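Local structure of nucleoside-diphosphate-sugar pyrophosphorylase (Vibrio cholerae, 4EVW) at residues A[82-87]-A[91-96]; A[189-194]-A[201-206]. The protein probably transfers a nucleotidyl group from a nucleoside triphosphate to a sugar phosphate, as expected of a nucleoside-diphosphate-sugar pyrophosphorylase. The protein carries 1 engineered substitution. All blocks are in the same frame, centred on the assembly; numbering follows the deposited sequence.

Interaction 1 of 2, residues A[82-87]-A[91-96]; sequences TETRGQ and VTLGLE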
loop_
_atom_site.group_PDB
_atom_site.type_symbol
_atom_site.label_atom_id
_atom_site.label_comp_id
_atom_site.label_asym_id
_atom_site.label_seq_id
_atom_site.Cartn_x
_atom_site.Cartn_y
_atom_site.Cartn_z
ATOM N N THR A 82 -9.394 10.819 12.558
ATOM C CA THR A 82 -10.461 9.836 12.734
ATOM C C THR A 82 -10.009 8.551 12.060
ATOM O O THR A 82 -9.122 8.571 11.207
ATOM C CB THR A 82 -11.799 10.260 12.066
ATOM O OG1 THR A 82 -11.704 10.089 10.648
ATOM C CG2 THR A 82 -12.130 11.708 12.375
ATOM N N GLU A 83 -10.605 7.434 12.453
ATOM C CA GLU A 83 -10.278 6.158 11.836
ATOM C C GLU A 83 -10.898 6.232 10.444
ATOM O O GLU A 83 -11.867 6.965 10.242
ATOM C CB GLU A 83 -10.930 5.009 12.606
ATOM C CG GLU A 83 -10.490 4.865 14.048
ATOM C CD GLU A 83 -11.281 3.797 14.781
ATOM O OE1 GLU A 83 -11.718 2.827 14.125
ATOM O OE2 GLU A 83 -11.454 3.919 16.013
ATOM N N THR A 84 -10.348 5.491 9.489
ATOM C CA THR A 84 -10.912 5.484 8.143
ATOM C C THR A 84 -11.548 4.123 7.885
ATOM O O THR A 84 -11.434 3.212 8.700
ATOM C CB THR A 84 -9.848 5.726 7.059
ATOM O OG1 THR A 84 -8.974 4.594 6.993
ATOM C CG2 THR A 84 -9.039 6.988 7.369
ATOM N N ARG A 85 -12.206 3.993 6.740
ATOM C CA ARG A 85 -12.871 2.751 6.377
ATOM C C ARG A 85 -11.921 1.778 5.683
ATOM O O ARG A 85 -12.322 0.687 5.288
ATOM C CB ARG A 85 -14.063 3.056 5.465
ATOM C CG ARG A 85 -15.079 4.028 6.069
ATOM C CD ARG A 85 -16.205 4.345 5.089
ATOM N NE ARG A 85 -15.987 5.587 4.350
ATOM C CZ ARG A 85 -16.673 5.945 3.267
ATOM N NH1 ARG A 85 -17.622 5.151 2.783
ATOM N NH2 ARG A 85 -16.422 7.103 2.672
ATOM N N GLY A 86 -10.659 2.168 5.537
ATOM C CA GLY A 86 -9.705 1.292 4.880
ATOM C C GLY A 86 -8.609 2.060 4.168
ATOM O O GLY A 86 -8.689 3.278 4.030
ATOM N N GLN A 87 -7.589 1.350 3.701
ATOM C CA GLN A 87 -6.459 1.991 3.030
ATOM C C GLN A 87 -6.795 2.935 1.885
ATOM O O GLN A 87 -6.112 3.940 1.699
ATOM C CB GLN A 87 -5.470 0.942 2.517
ATOM C CG GLN A 87 -4.714 0.208 3.607
ATOM C CD GLN A 87 -3.638 -0.696 3.038
ATOM O OE1 GLN A 87 -3.619 -0.977 1.837
ATOM N NE2 GLN A 87 -2.741 -1.164 3.898
ATOM N N VAL A 91 -5.536 6.779 1.929
ATOM C CA VAL A 91 -4.755 7.390 0.861
ATOM C C VAL A 91 -5.424 8.665 0.345
ATOM O O VAL A 91 -4.773 9.703 0.210
ATOM C CB VAL A 91 -4.554 6.396 -0.298
ATOM C CG1 VAL A 91 -4.006 7.122 -1.525
ATOM C CG2 VAL A 91 -3.583 5.281 0.143
ATOM N N THR A 92 -6.724 8.599 0.066
ATOM C CA THR A 92 -7.435 9.783 -0.425
ATOM C C THR A 92 -7.372 10.944 0.574
ATOM O O THR A 92 -7.105 12.085 0.193
ATOM C CB THR A 92 -8.912 9.447 -0.740
ATOM O OG1 THR A 92 -8.961 8.515 -1.830
ATOM C CG2 THR A 92 -9.684 10.708 -1.120
ATOM N N LEU A 93 -7.613 10.664 1.850
ATOM C CA LEU A 93 -7.566 11.715 2.866
ATOM C C LEU A 93 -6.140 12.248 3.037
ATOM O O LEU A 93 -5.938 13.435 3.310
ATOM C CB LEU A 93 -8.109 11.190 4.200
ATOM C CG LEU A 93 -9.609 10.880 4.204
ATOM C CD1 LEU A 93 -10.032 10.393 5.589
ATOM C CD2 LEU A 93 -10.388 12.133 3.821
ATOM N N GLY A 94 -5.154 11.371 2.867
ATOM C CA GLY A 94 -3.763 11.786 2.976
ATOM C C GLY A 94 -3.364 12.713 1.837
ATOM O O GLY A 94 -2.645 13.695 2.041
ATOM N N LEU A 95 -3.825 12.407 0.628
ATOM C CA LEU A 95 -3.516 13.242 -0.526
ATOM C C LEU A 95 -4.218 14.584 -0.389
ATOM O O LEU A 95 -3.697 15.617 -0.809
ATOM C CB LEU A 95 -3.946 12.552 -1.821
ATOM C CG LEU A 95 -3.093 11.332 -2.182
ATOM C CD1 LEU A 95 -3.741 10.594 -3.335
ATOM C CD2 LEU A 95 -1.671 11.781 -2.550
ATOM N N GLU A 96 -5.409 14.573 0.199
ATOM C CA GLU A 96 -6.129 15.821 0.393
ATOM C C GLU A 96 -5.389 16.669 1.431
ATOM O O GLU A 96 -5.273 17.885 1.280
ATOM C CB GLU A 96 -7.575 15.534 0.811
ATOM C CG GLU A 96 -8.426 15.053 -0.366
ATOM C CD GLU A 96 -9.837 14.637 0.029
ATOM O OE1 GLU A 96 -10.147 14.617 1.239
ATOM O OE2 GLU A 96 -10.634 14.320 -0.884
#
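Thr84 lays its methyl against one branch of Leu93, Thr84 CG2 meeting Leu93 CD1 at 4.0 Å while the two side chains run past each other in opposite directions. The threonine sits in the loop that leaves strand 75-80; the leucine lies on the second turn of helix 87-100, so the contact folds the incoming chain back over the first turns of the helix it is about to enter. A chi1 of 69° divides the work of the threonine: CG2 lies anti to the carbonyl carbon, facing the leucine, and OG1 is left to hydrogen-bond the hydroxyl of Thr90. Gly86, the N-cap residue, uses its carbonyl O for the same Thr90 hydroxyl, and the backbone N of Arg85 is bonded to the carboxylate of Glu89. One helical backbone bond joins the segments, Gln87 O accepting from Val91 N at 2.9 Å with an N-H...O angle of 166°. Val91 CG2 also comes within 3.3 Å of Gln87 O, because this methyl lies beside its own backbone N. Beyond the pair, Val91 packs on Ile205 and on Tyr183 of helix 180-191. The loop-to-helix junction thus combines two chemistries: a single methyl-methyl touch between partly exposed residues, and polar groups of Thr84, Arg85 and Gly86 that tie the loop to side chains of the first helical turn.

Interaction 2 of 2, residues A[189-194]-A[201-206]; sequences EYVARP and GELYIA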
loop_
_atom_site.group_PDB
_atom_site.type_symbol
_atom_site.label_atom_id
_atom_site.label_comp_id
_atom_site.label_asym_id
_atom_site.label_seq_id
_atom_site.Cartn_x
_atom_site.Cartn_y
_atom_site.Cartn_z
ATOM N N GLU A 189 -15.401 7.334 -8.124
ATOM C CA GLU A 189 -16.359 6.451 -8.767
ATOM C C GLU A 189 -16.718 5.297 -7.838
ATOM O O GLU A 189 -17.890 4.955 -7.677
ATOM C CB GLU A 189 -15.771 5.912 -10.066
ATOM C CG GLU A 189 -15.641 6.961 -11.154
ATOM C CD GLU A 189 -16.985 7.351 -11.748
ATOM O OE1 GLU A 189 -17.980 6.632 -11.506
ATOM O OE2 GLU A 189 -17.044 8.368 -12.472
ATOM N N TYR A 190 -15.707 4.707 -7.217
ATOM C CA TYR A 190 -15.924 3.586 -6.319
ATOM C C TYR A 190 -16.852 3.905 -5.151
ATOM O O TYR A 190 -17.750 3.121 -4.850
ATOM C CB TYR A 190 -14.587 3.072 -5.788
ATOM C CG TYR A 190 -14.685 1.738 -5.092
ATOM C CD1 TYR A 190 -14.620 1.649 -3.704
ATOM C CD2 TYR A 190 -14.844 0.563 -5.824
ATOM C CE1 TYR A 190 -14.710 0.412 -3.056
ATOM C CE2 TYR A 190 -14.938 -0.676 -5.189
ATOM C CZ TYR A 190 -14.869 -0.744 -3.807
ATOM O OH TYR A 190 -14.962 -1.965 -3.176
ATOM N N VAL A 191 -16.664 5.045 -4.491
ATOM C CA VAL A 191 -17.538 5.345 -3.362
ATOM C C VAL A 191 -18.918 5.833 -3.801
ATOM O O VAL A 191 -19.823 5.950 -2.979
ATOM C CB VAL A 191 -16.893 6.358 -2.366
ATOM C CG1 VAL A 191 -15.556 5.804 -1.865
ATOM C CG2 VAL A 191 -16.715 7.722 -3.012
ATOM N N ALA A 192 -19.084 6.091 -5.097
ATOM C CA ALA A 192 -20.371 6.542 -5.628
ATOM C C ALA A 192 -21.184 5.409 -6.266
ATOM O O ALA A 192 -22.261 5.651 -6.803
ATOM C CB ALA A 192 -20.163 7.673 -6.643
ATOM N N ARG A 193 -20.675 4.182 -6.216
ATOM C CA ARG A 193 -21.390 3.028 -6.781
ATOM C C ARG A 193 -22.797 2.904 -6.202
ATOM O O ARG A 193 -23.018 3.209 -5.031
ATOM C CB ARG A 193 -20.671 1.710 -6.448
ATOM C CG ARG A 193 -19.418 1.396 -7.240
ATOM C CD ARG A 193 -18.342 0.818 -6.319
ATOM N NE ARG A 193 -18.523 -0.582 -5.958
ATOM C CZ ARG A 193 -18.412 -1.062 -4.720
ATOM N NH1 ARG A 193 -18.134 -0.259 -3.700
ATOM N NH2 ARG A 193 -18.551 -2.360 -4.508
ATOM N N PRO A 194 -23.771 2.468 -7.023
ATOM C CA PRO A 194 -25.146 2.297 -6.538
ATOM C C PRO A 194 -25.066 1.307 -5.381
ATOM O O PRO A 194 -24.286 0.354 -5.430
ATOM C CB PRO A 194 -25.867 1.697 -7.741
ATOM C CG PRO A 194 -25.181 2.354 -8.893
ATOM C CD PRO A 194 -23.711 2.356 -8.493
ATOM N N GLY A 201 -18.382 -2.566 3.796
ATOM C CA GLY A 201 -18.173 -1.142 3.972
ATOM C C GLY A 201 -16.717 -0.727 3.879
ATOM O O GLY A 201 -16.424 0.449 3.673
ATOM N N GLU A 202 -15.800 -1.678 4.031
ATOM C CA GLU A 202 -14.374 -1.362 3.965
ATOM C C GLU A 202 -13.972 -0.911 2.567
ATOM O O GLU A 202 -14.491 -1.405 1.570
ATOM C CB GLU A 202 -13.519 -2.570 4.366
ATOM C CG GLU A 202 -13.572 -2.930 5.846
ATOM C CD GLU A 202 -14.802 -3.738 6.216
ATOM O OE1 GLU A 202 -15.541 -4.164 5.302
ATOM O OE2 GLU A 202 -15.024 -3.959 7.424
ATOM N N LEU A 203 -13.029 0.020 2.505
ATOM C CA LEU A 203 -12.569 0.549 1.230
ATOM C C LEU A 203 -11.113 0.168 0.977
ATOM O O LEU A 203 -10.189 0.779 1.519
ATOM C CB LEU A 203 -12.738 2.070 1.218
ATOM C CG LEU A 203 -14.171 2.559 1.435
ATOM C CD1 LEU A 203 -14.204 4.084 1.450
ATOM C CD2 LEU A 203 -15.061 2.020 0.323
ATOM N N TYR A 204 -10.930 -0.855 0.152
ATOM C CA TYR A 204 -9.606 -1.369 -0.189
ATOM C C TYR A 204 -9.101 -0.798 -1.509
ATOM O O TYR A 204 -9.887 -0.339 -2.335
ATOM C CB TYR A 204 -9.666 -2.890 -0.270
ATOM C CG TYR A 204 -10.119 -3.534 1.018
ATOM C CD1 TYR A 204 -9.416 -3.326 2.207
ATOM C CD2 TYR A 204 -11.247 -4.351 1.054
ATOM C CE1 TYR A 204 -9.827 -3.917 3.399
ATOM C CE2 TYR A 204 -11.667 -4.947 2.243
ATOM C CZ TYR A 204 -10.950 -4.726 3.410
ATOM O OH TYR A 204 -11.352 -5.317 4.586
ATOM N N ILE A 205 -7.787 -0.854 -1.713
ATOM C CA ILE A 205 -7.181 -0.315 -2.926
ATOM C C ILE A 205 -7.368 -1.156 -4.192
ATOM O O ILE A 205 -7.703 -0.622 -5.247
ATOM C CB ILE A 205 -5.654 -0.109 -2.746
ATOM C CG1 ILE A 205 -5.370 0.783 -1.531
ATOM C CG2 ILE A 205 -5.061 0.500 -4.034
ATOM C CD1 ILE A 205 -5.404 2.262 -1.810
ATOM N N ALA A 206 -7.140 -2.464 -4.097
ATOM C CA ALA A 206 -7.239 -3.334 -5.268
ATOM C C ALA A 206 -8.499 -3.151 -6.119
ATOM O O ALA A 206 -8.416 -3.075 -7.344
ATOM C CB ALA A 206 -7.078 -4.804 -4.848
HETATM O O HOH W 1 -13.345 -2.363 -0.836
HETATM O O HOH W 2 -16.882 -1.772 -0.663
#
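Tyr190 turns the edge of its ring, not a face, to Leu203: near the ring plane, Leu203 CD2 lies 3.8 Å from Tyr190 CE1 and 4.1 Å from Tyr190 CD1. These two side chains run antiparallel alongside one another, whereas Val191 meets the same leucine nearly at a right angle, Val191 CG1 being 4.0 Å from Leu203 CD1. The leucine therefore divides its branches between neighbouring residues in the C-terminal part of helix 180-191. With CG anti to the backbone N (chi1 -168°), Tyr190 carries its ring out toward the 201-206 segment. Arg193 NH1 is modelled over a face of that ring, displaced from its centre, though a doubtfully close approach of Arg193 CD to Tyr190 O makes the exact position less sure; the guanidinium also makes a cation-pi contact with Trp198. The loop that links helix 180-191 to helix 208-214 returns here past the first of them, and Leu208 and Glu211 of the second also touch Tyr190. Leu203 packs as well on Ala88 and Glu89 of helix 87-100. The phenol oxygen is joined to the loop backbone through solvent. One water lies 2.9 Å from Tyr190 OH, donates to Glu202 O at 2.8 Å and accepts from Tyr204 N at 3.0 Å; a second makes longer links, 3.2 Å from Tyr190 OH and 3.3 Å from Glu202 O, to which it donates.

Interaction 1 closes before interaction 2 opens along the chain, and their centres lie 12 Å apart. They nevertheless meet directly: Arg85 O is 2.9 Å from Leu203 N, a probable hydrogen bond, and Ile205 CD1 packs 4.0 Å from Gln87 O. Loop 201-206 thus runs between the start of helix 87-100 and the C-terminal part of helix 180-191, while Thr92 touches the latter helix through Tyr187. Strand 75-80, which leads into interaction 1, belongs to the mixed central sheet, and Ile205 reaches its strand 174-177. Leu203 touches both helices, which also meet directly, so the loop packs between elements far apart in sequence.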